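Local coordinates for cytoplasmic protein (PDB 7LPO), which probably hydrolyses steryl beta-glucosides, acting as a sterylglucosidase of glycoside hydrolase family 5 in the fungus Cryptococcus neoformans, at residues 97-102 with 136-141; 225-230 with 353-358; 277-282 with 297-302; 692-697 with 759-764. One frame throughout, in Å; residues are numbered along the deposited sequence.

The four contacts illustrate how a large glycosidase combines a barrel core, peripheral loops and a C-terminal beta domain. Interaction 1, first to close along the chain, joins neighbouring parallel strands of the family 5 barrel, its centre about 12 Å from that of the chain. Interaction 2 then ties a small hairpin to a distant loop at the periphery and encloses interaction 3, which packs a loop on the start of helix 299-306; their centres are about 27 Å apart. Interaction 4 comes last, in the C-terminal domain, its centre about 62 Å from that of interaction 2 and across the chain's centre. None touches another; interactions 1 and 4 stay about 16 Å apart at their nearest atoms.

Interaction 1 (97-102 with 136-141); sequences NLLRYV and FRVFMD
Arg100 and its strand neighbours Phe139 and Asp141 meet on one face of a parallel strand pair, while on the other face Leu99 reaches back to Phe136, just before the second strand. Strands 98-104 and 137-143 are adjacent in the family 5 TIM barrel, and the connection between them runs through helix 118-133, a beta-alpha-beta crossover of the barrel. Five backbone hydrogen bonds, from Arg137 N to Asn97 O through Asp141 N to Tyr101 O, set the register.

The Arg100 side chain can be followed outward over its neighbours. CB lies 3.9 Å from Phe139 CZ, and CG sits over the Phe139 ring face in a CH-pi contact, 4.1 Å from the centroid. With the chain extended from CG to NE, CD passes Phe139 CZ at 3.4 Å. NE then comes 3.7 Å from Asp141 CB, with Phe139 CE2 at the guanidinium edge. Finally the guanidinium lies almost flat against the Asp141 carboxylate, the two planes 11° apart, and Arg100 NH1 lies 3.4 Å from Asp141 OD2. A water donates to Asp141 OD1 at 2.7 Å and accepts a weak bond from Arg100 NH2. From the opposite face of the strand pair, Leu99 CD1 covers the Phe136 ring, 3.6 Å from Phe136 CG.

Because Asp141 OD2 stands above the guanidinium plane, this salt bridge rests on charge and uses no N-H. The N-H groups instead serve Asn42, Glu521, Asp267 and Asn270, while Asp141 OD2 bonds to His143 ND1. With these outside partners and one face against a carboxylate, the buried guanidinium is probably held in a fixed orientation.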
loop_
_atom_site.group_PDB
_atom_site.type_symbol
_atom_site.label_atom_id
_atom_site.label_comp_id
_atom_site.label_asym_id
_atom_site.label_seq_id
_atom_site.Cartn_x
_atom_site.Cartn_y
_atom_site.Cartn_z
ATOM N N ASN A 97 8.397 7.708 -13.123
ATOM C CA ASN A 97 8.207 6.790 -14.241
ATOM C C ASN A 97 7.420 5.550 -13.834
ATOM O O ASN A 97 7.396 4.566 -14.586
ATOM C CB ASN A 97 9.559 6.374 -14.829
ATOM C CG ASN A 97 10.507 5.812 -13.774
ATOM O OD1 ASN A 97 10.122 5.611 -12.621
ATOM N ND2 ASN A 97 11.752 5.555 -14.167
ATOM N N LEU A 98 6.776 5.568 -12.670
ATOM C CA LEU A 98 6.131 4.388 -12.118
ATOM C C LEU A 98 4.807 4.775 -11.481
ATOM O O LEU A 98 4.684 5.838 -10.866
ATOM C CB LEU A 98 7.026 3.710 -11.072
ATOM C CG LEU A 98 6.445 2.545 -10.270
ATOM C CD1 LEU A 98 6.429 1.291 -11.107
ATOM C CD2 LEU A 98 7.261 2.336 -8.998
ATOM N N LEU A 99 3.821 3.903 -11.641
ATOM C CA LEU A 99 2.517 4.059 -11.016
ATOM C C LEU A 99 2.117 2.708 -10.456
ATOM O O LEU A 99 2.193 1.707 -11.171
ATOM C CB LEU A 99 1.458 4.544 -12.011
ATOM C CG LEU A 99 1.693 5.890 -12.685
ATOM C CD1 LEU A 99 0.712 6.051 -13.831
ATOM C CD2 LEU A 99 1.566 7.025 -11.700
ATOM N N ARG A 100 1.747 2.675 -9.176
ATOM C CA ARG A 100 1.088 1.523 -8.578
ATOM C C ARG A 100 -0.404 1.785 -8.708
ATOM O O ARG A 100 -0.927 2.731 -8.108
ATOM C CB ARG A 100 1.511 1.342 -7.125
ATOM C CG ARG A 100 0.909 0.107 -6.467
ATOM C CD ARG A 100 1.671 -0.217 -5.215
ATOM N NE ARG A 100 1.108 -1.323 -4.452
ATOM C CZ ARG A 100 0.322 -1.180 -3.390
ATOM N NH1 ARG A 100 -0.036 0.032 -2.966
ATOM N NH2 ARG A 100 -0.106 -2.255 -2.747
ATOM N N TYR A 101 -1.080 0.991 -9.536
ATOM C CA TYR A 101 -2.451 1.292 -9.926
ATOM C C TYR A 101 -3.428 0.588 -8.995
ATOM O O TYR A 101 -3.453 -0.642 -8.930
ATOM C CB TYR A 101 -2.714 0.891 -11.378
ATOM C CG TYR A 101 -4.073 1.359 -11.818
ATOM C CD1 TYR A 101 -5.209 0.605 -11.548
ATOM C CD2 TYR A 101 -4.234 2.589 -12.453
ATOM C CE1 TYR A 101 -6.470 1.051 -11.922
ATOM C CE2 TYR A 101 -5.494 3.038 -12.834
ATOM C CZ TYR A 101 -6.603 2.261 -12.567
ATOM O OH TYR A 101 -7.858 2.707 -12.930
ATOM N N VAL A 102 -4.261 1.371 -8.324
ATOM C CA VAL A 102 -5.147 0.877 -7.276
ATOM C C VAL A 102 -6.515 0.549 -7.864
ATOM O O VAL A 102 -7.140 1.393 -8.514
ATOM C CB VAL A 102 -5.276 1.917 -6.149
ATOM C CG1 VAL A 102 -6.272 1.457 -5.105
ATOM C CG2 VAL A 102 -3.923 2.207 -5.516
ATOM N N PHE A 136 4.682 5.839 -18.615
ATOM C CA PHE A 136 4.744 5.228 -17.298
ATOM C C PHE A 136 4.856 3.713 -17.392
ATOM O O PHE A 136 4.260 3.085 -18.271
ATOM C CB PHE A 136 3.500 5.584 -16.477
ATOM C CG PHE A 136 3.504 6.978 -15.969
ATOM C CD1 PHE A 136 4.303 7.326 -14.898
ATOM C CD2 PHE A 136 2.724 7.952 -16.573
ATOM C CE1 PHE A 136 4.332 8.619 -14.439
ATOM C CE2 PHE A 136 2.741 9.241 -16.114
ATOM C CZ PHE A 136 3.551 9.579 -15.041
ATOM N N ARG A 137 5.629 3.131 -16.479
ATOM C CA ARG A 137 5.492 1.724 -16.138
ATOM C C ARG A 137 4.464 1.615 -15.020
ATOM O O ARG A 137 4.349 2.505 -14.174
ATOM C CB ARG A 137 6.822 1.112 -15.695
ATOM C CG ARG A 137 7.977 1.313 -16.666
ATOM C CD ARG A 137 7.741 0.645 -18.037
ATOM N NE ARG A 137 9.005 0.609 -18.771
ATOM C CZ ARG A 137 9.394 -0.371 -19.581
ATOM N NH1 ARG A 137 8.610 -1.422 -19.797
ATOM N NH2 ARG A 137 10.580 -0.302 -20.171
ATOM N N VAL A 138 3.705 0.523 -15.024
ATOM C CA VAL A 138 2.607 0.335 -14.083
ATOM C C VAL A 138 2.651 -1.089 -13.542
ATOM O O VAL A 138 2.900 -2.039 -14.294
ATOM C CB VAL A 138 1.239 0.594 -14.755
ATOM C CG1 VAL A 138 0.112 0.253 -13.797
ATOM C CG2 VAL A 138 1.107 2.026 -15.244
ATOM N N PHE A 139 2.396 -1.251 -12.238
ATOM C CA PHE A 139 2.029 -2.558 -11.711
ATOM C C PHE A 139 0.726 -2.430 -10.930
ATOM O O PHE A 139 0.420 -1.389 -10.337
ATOM C CB PHE A 139 3.171 -3.233 -10.903
ATOM C CG PHE A 139 3.496 -2.607 -9.585
ATOM C CD1 PHE A 139 4.295 -1.494 -9.516
ATOM C CD2 PHE A 139 3.077 -3.200 -8.409
ATOM C CE1 PHE A 139 4.628 -0.938 -8.294
ATOM C CE2 PHE A 139 3.400 -2.655 -7.185
ATOM C CZ PHE A 139 4.187 -1.529 -7.125
ATOM N N MET A 140 -0.074 -3.484 -11.021
ATOM C CA MET A 140 -1.460 -3.473 -10.581
ATOM C C MET A 140 -1.565 -3.882 -9.118
ATOM O O MET A 140 -0.957 -4.867 -8.693
ATOM C CB MET A 140 -2.289 -4.426 -11.442
ATOM C CG MET A 140 -2.139 -4.252 -12.943
ATOM S SD MET A 140 -2.577 -2.591 -13.510
ATOM C CE MET A 140 -4.281 -2.481 -13.363
ATOM N N ASP A 141 -2.364 -3.144 -8.361
ATOM C CA ASP A 141 -2.532 -3.376 -6.929
ATOM C C ASP A 141 -3.978 -3.740 -6.646
ATOM O O ASP A 141 -4.849 -2.851 -6.639
ATOM C CB ASP A 141 -2.122 -2.133 -6.143
ATOM C CG ASP A 141 -2.768 -2.056 -4.763
ATOM O OD1 ASP A 141 -3.059 -3.115 -4.150
ATOM O OD2 ASP A 141 -2.984 -0.917 -4.293
HETATM O O HOH W 1 -1.260 -4.964 -3.363
#

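Interaction 2 (225-230 with 353-358); sequences CIIDGK and WGWTRG
Ile227 and Trp355 join a tight beta hairpin to the loop that follows helix 350-353. The hairpin turns through a type I' turn from Ile227 to Lys230, and residues 226-228 pair with residues 355-358. Ile227 CG1 is anti to the backbone N (chi1 173°), and beyond it CD1 settles over the five-membered ring of Trp355, 3.5 Å from the centroid and only 13° off the ring normal, a CH-pi contact on the face. The indole also packs on Trp159 and Ala163 of helix 159-163.

Asp228 meets the same tryptophan quite differently: the side chains cross at about a right angle, the carboxylate plane standing 79° from the ring, and Asp228 OD1 comes 3.4 Å from Trp355 CB. That oxygen accepts from Thr356 N at 3.0 Å, on its syn side but out of the carboxylate plane. In return Asp228 N donates to Thr356 O at 2.8 Å, so the two residues grip each other reciprocally through backbone and carboxylate. One step further, Gly358 N reaches Ile226 O at 2.8 Å, on the other side of the single bridge between Ile227 and Arg357. Thr356 O also accepts a hydrogen bond from a water 2.8 Å away, which in turn accepts from Gly229 N at 3.2 Å.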
loop_
_atom_site.group_PDB
_atom_site.type_symbol
_atom_site.label_atom_id
_atom_site.label_comp_id
_atom_site.label_asym_id
_atom_site.label_seq_id
_atom_site.Cartn_x
_atom_site.Cartn_y
_atom_site.Cartn_z
ATOM N N CYS A 225 -18.205 -24.413 7.790
ATOM C CA CYS A 225 -18.711 -23.264 7.036
ATOM C C CYS A 225 -18.670 -23.589 5.546
ATOM O O CYS A 225 -17.753 -23.213 4.808
ATOM C CB CYS A 225 -17.915 -22.013 7.377
ATOM S SG CYS A 225 -18.204 -21.467 9.087
ATOM N N ILE A 226 -19.711 -24.302 5.109
ATOM C CA ILE A 226 -19.854 -24.772 3.737
ATOM C C ILE A 226 -20.812 -23.854 2.989
ATOM O O ILE A 226 -21.883 -23.502 3.497
ATOM C CB ILE A 226 -20.360 -26.229 3.706
ATOM C CG1 ILE A 226 -19.316 -27.176 4.299
ATOM C CG2 ILE A 226 -20.736 -26.630 2.282
ATOM C CD1 ILE A 226 -17.945 -27.054 3.688
ATOM N N ILE A 227 -20.447 -23.487 1.763
ATOM C CA ILE A 227 -21.237 -22.559 0.959
ATOM C C ILE A 227 -21.014 -22.912 -0.507
ATOM O O ILE A 227 -19.873 -23.000 -0.971
ATOM C CB ILE A 227 -20.847 -21.106 1.291
ATOM C CG1 ILE A 227 -21.529 -20.113 0.365
ATOM C CG2 ILE A 227 -19.324 -20.936 1.240
ATOM C CD1 ILE A 227 -21.439 -18.690 0.872
ATOM N N ASP A 228 -22.100 -23.164 -1.238
ATOM C CA ASP A 228 -22.014 -23.686 -2.609
ATOM C C ASP A 228 -21.160 -24.951 -2.656
ATOM O O ASP A 228 -20.386 -25.182 -3.589
ATOM C CB ASP A 228 -21.471 -22.634 -3.574
ATOM C CG ASP A 228 -22.551 -21.701 -4.083
ATOM O OD1 ASP A 228 -23.731 -21.923 -3.749
ATOM O OD2 ASP A 228 -22.219 -20.731 -4.803
ATOM N N GLY A 229 -21.289 -25.772 -1.621
ATOM C CA GLY A 229 -20.520 -26.994 -1.541
ATOM C C GLY A 229 -19.039 -26.819 -1.312
ATOM O O GLY A 229 -18.311 -27.817 -1.341
ATOM N N LYS A 230 -18.572 -25.592 -1.077
ATOM C CA LYS A 230 -17.170 -25.304 -0.788
ATOM C C LYS A 230 -17.020 -24.771 0.632
ATOM O O LYS A 230 -17.933 -24.151 1.180
ATOM C CB LYS A 230 -16.594 -24.239 -1.731
ATOM C CG LYS A 230 -16.548 -24.551 -3.201
ATOM C CD LYS A 230 -16.171 -23.261 -3.936
ATOM C CE LYS A 230 -15.733 -23.501 -5.373
ATOM N NZ LYS A 230 -15.247 -22.235 -6.020
ATOM N N TRP A 353 -28.353 -13.120 -2.908
ATOM C CA TRP A 353 -27.173 -13.118 -3.763
ATOM C C TRP A 353 -26.967 -14.438 -4.494
ATOM O O TRP A 353 -26.192 -14.481 -5.454
ATOM C CB TRP A 353 -25.935 -12.781 -2.928
ATOM C CG TRP A 353 -26.033 -11.433 -2.257
ATOM C CD1 TRP A 353 -26.336 -11.180 -0.947
ATOM C CD2 TRP A 353 -25.838 -10.160 -2.877
ATOM N NE1 TRP A 353 -26.334 -9.826 -0.717
ATOM C CE2 TRP A 353 -26.032 -9.178 -1.886
ATOM C CE3 TRP A 353 -25.512 -9.755 -4.175
ATOM C CZ2 TRP A 353 -25.906 -7.814 -2.152
ATOM C CZ3 TRP A 353 -25.389 -8.405 -4.437
ATOM C CH2 TRP A 353 -25.586 -7.449 -3.432
ATOM N N GLY A 354 -27.624 -15.510 -4.061
ATOM C CA GLY A 354 -27.705 -16.714 -4.866
ATOM C C GLY A 354 -26.680 -17.798 -4.605
ATOM O O GLY A 354 -26.172 -18.404 -5.551
ATOM N N TRP A 355 -26.366 -18.070 -3.345
ATOM C CA TRP A 355 -25.598 -19.252 -2.986
ATOM C C TRP A 355 -26.432 -20.106 -2.040
ATOM O O TRP A 355 -27.451 -19.664 -1.503
ATOM C CB TRP A 355 -24.245 -18.879 -2.351
ATOM C CG TRP A 355 -24.339 -17.935 -1.197
ATOM C CD1 TRP A 355 -24.778 -18.218 0.060
ATOM C CD2 TRP A 355 -23.989 -16.546 -1.197
ATOM N NE1 TRP A 355 -24.717 -17.089 0.854
ATOM C CE2 TRP A 355 -24.246 -16.047 0.100
ATOM C CE3 TRP A 355 -23.491 -15.676 -2.165
ATOM C CZ2 TRP A 355 -24.014 -14.718 0.450
ATOM C CZ3 TRP A 355 -23.250 -14.358 -1.810
ATOM C CH2 TRP A 355 -23.518 -13.893 -0.512
ATOM N N THR A 356 -25.990 -21.344 -1.844
ATOM C CA THR A 356 -26.608 -22.264 -0.897
ATOM C C THR A 356 -25.660 -22.464 0.280
ATOM O O THR A 356 -24.515 -22.886 0.094
ATOM C CB THR A 356 -26.922 -23.609 -1.558
ATOM O OG1 THR A 356 -27.750 -23.397 -2.707
ATOM C CG2 THR A 356 -27.648 -24.538 -0.592
ATOM N N ARG A 357 -26.141 -22.182 1.483
ATOM C CA ARG A 357 -25.348 -22.352 2.687
ATOM C C ARG A 357 -25.598 -23.729 3.289
ATOM O O ARG A 357 -26.740 -24.191 3.359
ATOM C CB ARG A 357 -25.682 -21.265 3.707
ATOM C CG ARG A 357 -24.621 -21.094 4.792
ATOM C CD ARG A 357 -25.082 -20.092 5.819
ATOM N NE ARG A 357 -25.318 -18.771 5.243
ATOM C CZ ARG A 357 -24.353 -17.912 4.924
ATOM N NH1 ARG A 357 -23.078 -18.236 5.109
ATOM N NH2 ARG A 357 -24.659 -16.733 4.410
ATOM N N GLY A 358 -24.516 -24.384 3.710
ATOM C CA GLY A 358 -24.622 -25.727 4.243
ATOM C C GLY A 358 -25.341 -25.764 5.577
ATOM O O GLY A 358 -25.421 -24.776 6.305
HETATM O O HOH W 2 -23.661 -25.570 0.495
#

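Interaction 3 (277-282 with 297-302); sequences IGCKDL and PTPIEG
Leu282 meets Pro299 and Ile300 at the N-terminus of helix 299-306, which opens with a capping box of Thr298 and Glu301. One hydrogen bond crosses the contact: Ile300 N donates to Leu282 O at 3.0 Å, bent to 141° at the hydrogen. Since Pro299 has no N-H, this carbonyl, from the loop shortly before in the chain, serves the first N-H that the helix body offers. Carbons of both helix residues also touch this oxygen: Ile300 CG2 at 3.3 Å and Pro299 CD at 3.5 Å. Ile300 CG1 is anti to the backbone N (chi1 -177°), which leaves CG2 as the branch that meets Leu282 O.

The apolar contacts lie beside that bond. Leu282 CD2 presses on Pro299 CB at 3.5 Å, tighter than usual van der Waals contact, and the two side chains cross obliquely. Cys279 SG approaches the same proline ring more loosely, 4.3 Å from Pro299 CG. Beyond the pair, Leu282 also packs on Val373 and Phe387, whereas Pro299 touches Gln209 of helix 206-221.

The capping bonds stay within 297-302. Thr298, the N-cap residue, accepts through OG1 from Glu301 N at 3.1 Å. The glutamate reciprocates, its OE1 receiving Thr298 N at 3.1 Å from the anti side, 23° out of the carboxylate plane.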
loop_
_atom_site.group_PDB
_atom_site.type_symbol
_atom_site.label_atom_id
_atom_site.label_comp_id
_atom_site.label_asym_id
_atom_site.label_seq_id
_atom_site.Cartn_x
_atom_site.Cartn_y
_atom_site.Cartn_z
ATOM N N ILE A 277 -5.600 -16.065 13.143
ATOM C CA ILE A 277 -4.640 -17.130 12.890
ATOM C C ILE A 277 -3.355 -16.845 13.651
ATOM O O ILE A 277 -2.763 -15.765 13.522
ATOM C CB ILE A 277 -4.354 -17.255 11.390
ATOM C CG1 ILE A 277 -5.603 -17.658 10.613
ATOM C CG2 ILE A 277 -3.255 -18.260 11.161
ATOM C CD1 ILE A 277 -5.499 -17.334 9.131
ATOM N N GLY A 278 -2.903 -17.822 14.426
ATOM C CA GLY A 278 -1.724 -17.652 15.239
ATOM C C GLY A 278 -1.971 -17.037 16.592
ATOM O O GLY A 278 -1.015 -16.860 17.352
ATOM N N CYS A 279 -3.216 -16.702 16.925
ATOM C CA CYS A 279 -3.490 -16.165 18.248
ATOM C C CYS A 279 -3.084 -17.190 19.294
ATOM O O CYS A 279 -3.500 -18.349 19.233
ATOM C CB CYS A 279 -4.968 -15.815 18.408
ATOM S SG CYS A 279 -5.317 -15.051 20.026
ATOM N N LYS A 280 -2.252 -16.766 20.245
ATOM C CA LYS A 280 -1.768 -17.682 21.271
ATOM C C LYS A 280 -2.776 -17.857 22.398
ATOM O O LYS A 280 -2.836 -18.926 23.010
ATOM C CB LYS A 280 -0.436 -17.176 21.837
ATOM C CG LYS A 280 0.656 -17.005 20.791
ATOM C CD LYS A 280 1.108 -18.347 20.239
ATOM C CE LYS A 280 2.103 -18.177 19.089
ATOM N NZ LYS A 280 1.463 -18.387 17.747
ATOM N N ASP A 281 -3.577 -16.832 22.675
ATOM C CA ASP A 281 -4.458 -16.838 23.838
ATOM C C ASP A 281 -5.596 -15.867 23.551
ATOM O O ASP A 281 -5.391 -14.649 23.539
ATOM C CB ASP A 281 -3.681 -16.446 25.090
ATOM C CG ASP A 281 -4.477 -16.635 26.362
ATOM O OD1 ASP A 281 -5.689 -16.915 26.277
ATOM O OD2 ASP A 281 -3.881 -16.499 27.455
ATOM N N LEU A 282 -6.787 -16.405 23.320
ATOM C CA LEU A 282 -7.926 -15.577 22.959
ATOM C C LEU A 282 -8.418 -14.704 24.107
ATOM O O LEU A 282 -9.314 -13.877 23.895
ATOM C CB LEU A 282 -9.058 -16.474 22.465
ATOM C CG LEU A 282 -8.789 -17.147 21.116
ATOM C CD1 LEU A 282 -9.712 -18.326 20.915
ATOM C CD2 LEU A 282 -8.943 -16.145 19.990
ATOM N N PRO A 297 -11.402 -4.523 22.532
ATOM C CA PRO A 297 -11.796 -5.809 23.122
ATOM C C PRO A 297 -10.784 -6.895 22.781
ATOM O O PRO A 297 -10.210 -6.917 21.689
ATOM C CB PRO A 297 -13.170 -6.101 22.504
ATOM C CG PRO A 297 -13.338 -5.150 21.377
ATOM C CD PRO A 297 -12.382 -3.997 21.564
ATOM N N THR A 298 -10.528 -7.771 23.752
ATOM C CA THR A 298 -9.793 -8.995 23.484
ATOM C C THR A 298 -10.603 -9.849 22.511
ATOM O O THR A 298 -11.798 -9.610 22.323
ATOM C CB THR A 298 -9.560 -9.753 24.784
ATOM O OG1 THR A 298 -10.825 -10.149 25.334
ATOM C CG2 THR A 298 -8.835 -8.866 25.798
ATOM N N PRO A 299 -9.988 -10.854 21.885
ATOM C CA PRO A 299 -10.777 -11.734 20.998
ATOM C C PRO A 299 -12.024 -12.303 21.665
ATOM O O PRO A 299 -13.104 -12.287 21.058
ATOM C CB PRO A 299 -9.772 -12.827 20.604
ATOM C CG PRO A 299 -8.438 -12.138 20.675
ATOM C CD PRO A 299 -8.546 -11.168 21.841
ATOM N N ILE A 300 -11.925 -12.767 22.911
ATOM C CA ILE A 300 -13.092 -13.366 23.551
ATOM C C ILE A 300 -14.101 -12.291 23.950
ATOM O O ILE A 300 -15.317 -12.494 23.841
ATOM C CB ILE A 300 -12.672 -14.231 24.755
ATOM C CG1 ILE A 300 -13.899 -14.915 25.365
ATOM C CG2 ILE A 300 -11.974 -13.387 25.807
ATOM C CD1 ILE A 300 -14.607 -15.855 24.437
ATOM N N GLU A 301 -13.626 -11.127 24.403
ATOM C CA GLU A 301 -14.555 -10.035 24.679
ATOM C C GLU A 301 -15.324 -9.642 23.423
ATOM O O GLU A 301 -16.510 -9.309 23.495
ATOM C CB GLU A 301 -13.818 -8.824 25.247
ATOM C CG GLU A 301 -13.354 -9.001 26.685
ATOM C CD GLU A 301 -12.622 -7.770 27.227
ATOM O OE1 GLU A 301 -11.985 -7.034 26.432
ATOM O OE2 GLU A 301 -12.685 -7.538 28.457
ATOM N N GLY A 302 -14.667 -9.666 22.262
ATOM C CA GLY A 302 -15.346 -9.295 21.031
ATOM C C GLY A 302 -16.399 -10.305 20.617
ATOM O O GLY A 302 -17.452 -9.934 20.091
#

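Interaction 4 (692-697 with 759-764); sequences AVRVRA and TGEEVY
Val693 with Tyr764 and Val695 with Glu762 form hydrogen-bonded pairs of two antiparallel strands whose directions differ by 157°, and Ala697 N to Gly760 O, 2.9 Å, adds a last bond beyond the strand end. Between them, Arg694 faces Val763 and Arg696 faces Glu761 as non-hydrogen-bonded pairs.

On the face of Val693, Val695, Glu762 and Tyr764, the packing is mostly aromatic and aliphatic. Tyr764 has CG anti to its carbonyl carbon (chi1 -58°), and one face of its ring lies against Val695 CG2, 4.1 Å from the centroid, in a CH-pi contact; the side chains cross at about a right angle. Val693 CG1 touches the base of the tyrosine, 4.1 Å from Tyr764 CB. Around them His740 stacks on the Tyr764 ring and takes part in a weak hydrogen bond with Glu762 OE2, Tyr754 meets the ring edge-to-face, and Pro755 O bonds the hydroxyl.

These strands, 689-696 and 761-770, are the two inner ones of a four-stranded antiparallel sheet in the family 5 C-terminal domain, flanked by 676-682 and 734-738.

The other face carries the arginine-glutamate pairing. Arg694 NH1 lies 3.4 Å from Glu761 OE1 in a salt bridge, the guanidinium and carboxylate planes turned 47° apart, while Val763 CG2 covers one guanidinium face, 3.8 Å from Arg694 NH2. Glu678 of the neighbouring strand pairs with Arg694 NE, so the arginine spans three strands. Arg696 instead offers aliphatic carbon to Glu761: its CG rests 3.7 Å from Glu761 OE2, and its guanidinium pairs with Asp699. At the N-terminal end of 692-697, Ala692 CB packs on Val763 CG1 at 3.8 Å.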
loop_
_atom_site.group_PDB
_atom_site.type_symbol
_atom_site.label_atom_id
_atom_site.label_comp_id
_atom_site.label_asym_id
_atom_site.label_seq_id
_atom_site.Cartn_x
_atom_site.Cartn_y
_atom_site.Cartn_z
ATOM N N ALA A 692 27.129 7.652 -6.721
ATOM C CA ALA A 692 28.245 6.735 -6.918
ATOM C C ALA A 692 27.736 5.439 -7.534
ATOM O O ALA A 692 26.737 4.876 -7.070
ATOM C CB ALA A 692 28.948 6.436 -5.594
ATOM N N VAL A 693 28.435 4.954 -8.556
ATOM C CA VAL A 693 28.032 3.759 -9.289
ATOM C C VAL A 693 29.217 2.805 -9.395
ATOM O O VAL A 693 30.348 3.222 -9.663
ATOM C CB VAL A 693 27.483 4.123 -10.686
ATOM C CG1 VAL A 693 28.413 5.095 -11.373
ATOM C CG2 VAL A 693 27.275 2.875 -11.532
ATOM N N ARG A 694 28.955 1.523 -9.172
ATOM C CA ARG A 694 29.957 0.477 -9.335
ATOM C C ARG A 694 29.897 -0.018 -10.773
ATOM O O ARG A 694 28.860 -0.530 -11.213
ATOM C CB ARG A 694 29.700 -0.666 -8.353
ATOM C CG ARG A 694 30.747 -1.772 -8.367
ATOM C CD ARG A 694 30.639 -2.660 -7.128
ATOM N NE ARG A 694 30.902 -1.913 -5.898
ATOM C CZ ARG A 694 32.115 -1.671 -5.406
ATOM N NH1 ARG A 694 33.195 -2.124 -6.021
ATOM N NH2 ARG A 694 32.249 -0.978 -4.288
ATOM N N VAL A 695 31.000 0.147 -11.502
ATOM C CA VAL A 695 31.080 -0.171 -12.925
ATOM C C VAL A 695 32.100 -1.289 -13.104
ATOM O O VAL A 695 33.248 -1.163 -12.666
ATOM C CB VAL A 695 31.472 1.062 -13.765
ATOM C CG1 VAL A 695 31.355 0.764 -15.266
ATOM C CG2 VAL A 695 30.610 2.272 -13.407
ATOM N N ARG A 696 31.683 -2.375 -13.741
ATOM C CA ARG A 696 32.534 -3.535 -13.963
ATOM C C ARG A 696 33.106 -3.520 -15.377
ATOM O O ARG A 696 32.626 -2.811 -16.266
ATOM C CB ARG A 696 31.752 -4.833 -13.734
ATOM C CG ARG A 696 31.217 -5.007 -12.315
ATOM C CD ARG A 696 29.862 -5.721 -12.306
ATOM N NE ARG A 696 28.816 -4.987 -13.025
ATOM C CZ ARG A 696 27.522 -5.305 -13.000
ATOM N NH1 ARG A 696 27.106 -6.342 -12.282
ATOM N NH2 ARG A 696 26.643 -4.590 -13.689
ATOM N N ALA A 697 34.138 -4.340 -15.579
ATOM C CA ALA A 697 34.824 -4.367 -16.864
ATOM C C ALA A 697 33.971 -4.972 -17.970
ATOM O O ALA A 697 34.225 -4.693 -19.149
ATOM C CB ALA A 697 36.133 -5.143 -16.735
ATOM N N THR A 759 39.711 -3.517 -16.414
ATOM C CA THR A 759 39.799 -4.702 -15.580
ATOM C C THR A 759 39.068 -4.446 -14.271
ATOM O O THR A 759 39.129 -3.345 -13.723
ATOM C CB THR A 759 41.259 -5.075 -15.295
ATOM O OG1 THR A 759 41.303 -6.153 -14.354
ATOM C CG2 THR A 759 42.026 -3.883 -14.731
ATOM N N GLY A 760 38.387 -5.473 -13.783
ATOM C CA GLY A 760 37.821 -5.437 -12.450
ATOM C C GLY A 760 36.604 -4.556 -12.307
ATOM O O GLY A 760 35.704 -4.596 -13.147
ATOM N N GLU A 761 36.563 -3.763 -11.237
ATOM C CA GLU A 761 35.439 -2.876 -10.995
ATOM C C GLU A 761 35.948 -1.629 -10.294
ATOM O O GLU A 761 36.956 -1.662 -9.584
ATOM C CB GLU A 761 34.337 -3.548 -10.167
ATOM C CG GLU A 761 34.829 -4.486 -9.083
ATOM C CD GLU A 761 33.706 -5.328 -8.494
ATOM O OE1 GLU A 761 33.527 -5.299 -7.254
ATOM O OE2 GLU A 761 32.996 -6.010 -9.273
ATOM N N GLU A 762 35.228 -0.532 -10.496
ATOM C CA GLU A 762 35.645 0.781 -10.038
ATOM C C GLU A 762 34.395 1.611 -9.795
ATOM O O GLU A 762 33.397 1.462 -10.506
ATOM C CB GLU A 762 36.555 1.444 -11.075
ATOM C CG GLU A 762 37.415 2.575 -10.557
ATOM C CD GLU A 762 38.416 3.036 -11.605
ATOM O OE1 GLU A 762 38.898 2.176 -12.381
ATOM O OE2 GLU A 762 38.710 4.248 -11.662
ATOM N N VAL A 763 34.444 2.462 -8.779
ATOM C CA VAL A 763 33.333 3.341 -8.446
ATOM C C VAL A 763 33.575 4.699 -9.093
ATOM O O VAL A 763 34.544 5.393 -8.764
ATOM C CB VAL A 763 33.161 3.483 -6.925
ATOM C CG1 VAL A 763 32.050 4.492 -6.623
ATOM C CG2 VAL A 763 32.873 2.137 -6.290
ATOM N N TYR A 764 32.690 5.080 -10.003
ATOM C CA TYR A 764 32.644 6.429 -10.542
ATOM C C TYR A 764 31.664 7.270 -9.726
ATOM O O TYR A 764 30.754 6.748 -9.077
ATOM C CB TYR A 764 32.207 6.407 -12.004
ATOM C CG TYR A 764 33.055 5.581 -12.938
ATOM C CD1 TYR A 764 34.228 4.979 -12.517
ATOM C CD2 TYR A 764 32.682 5.424 -14.264
ATOM C CE1 TYR A 764 35.002 4.237 -13.391
ATOM C CE2 TYR A 764 33.435 4.687 -15.134
ATOM C CZ TYR A 764 34.592 4.092 -14.699
ATOM O OH TYR A 764 35.334 3.360 -15.594
#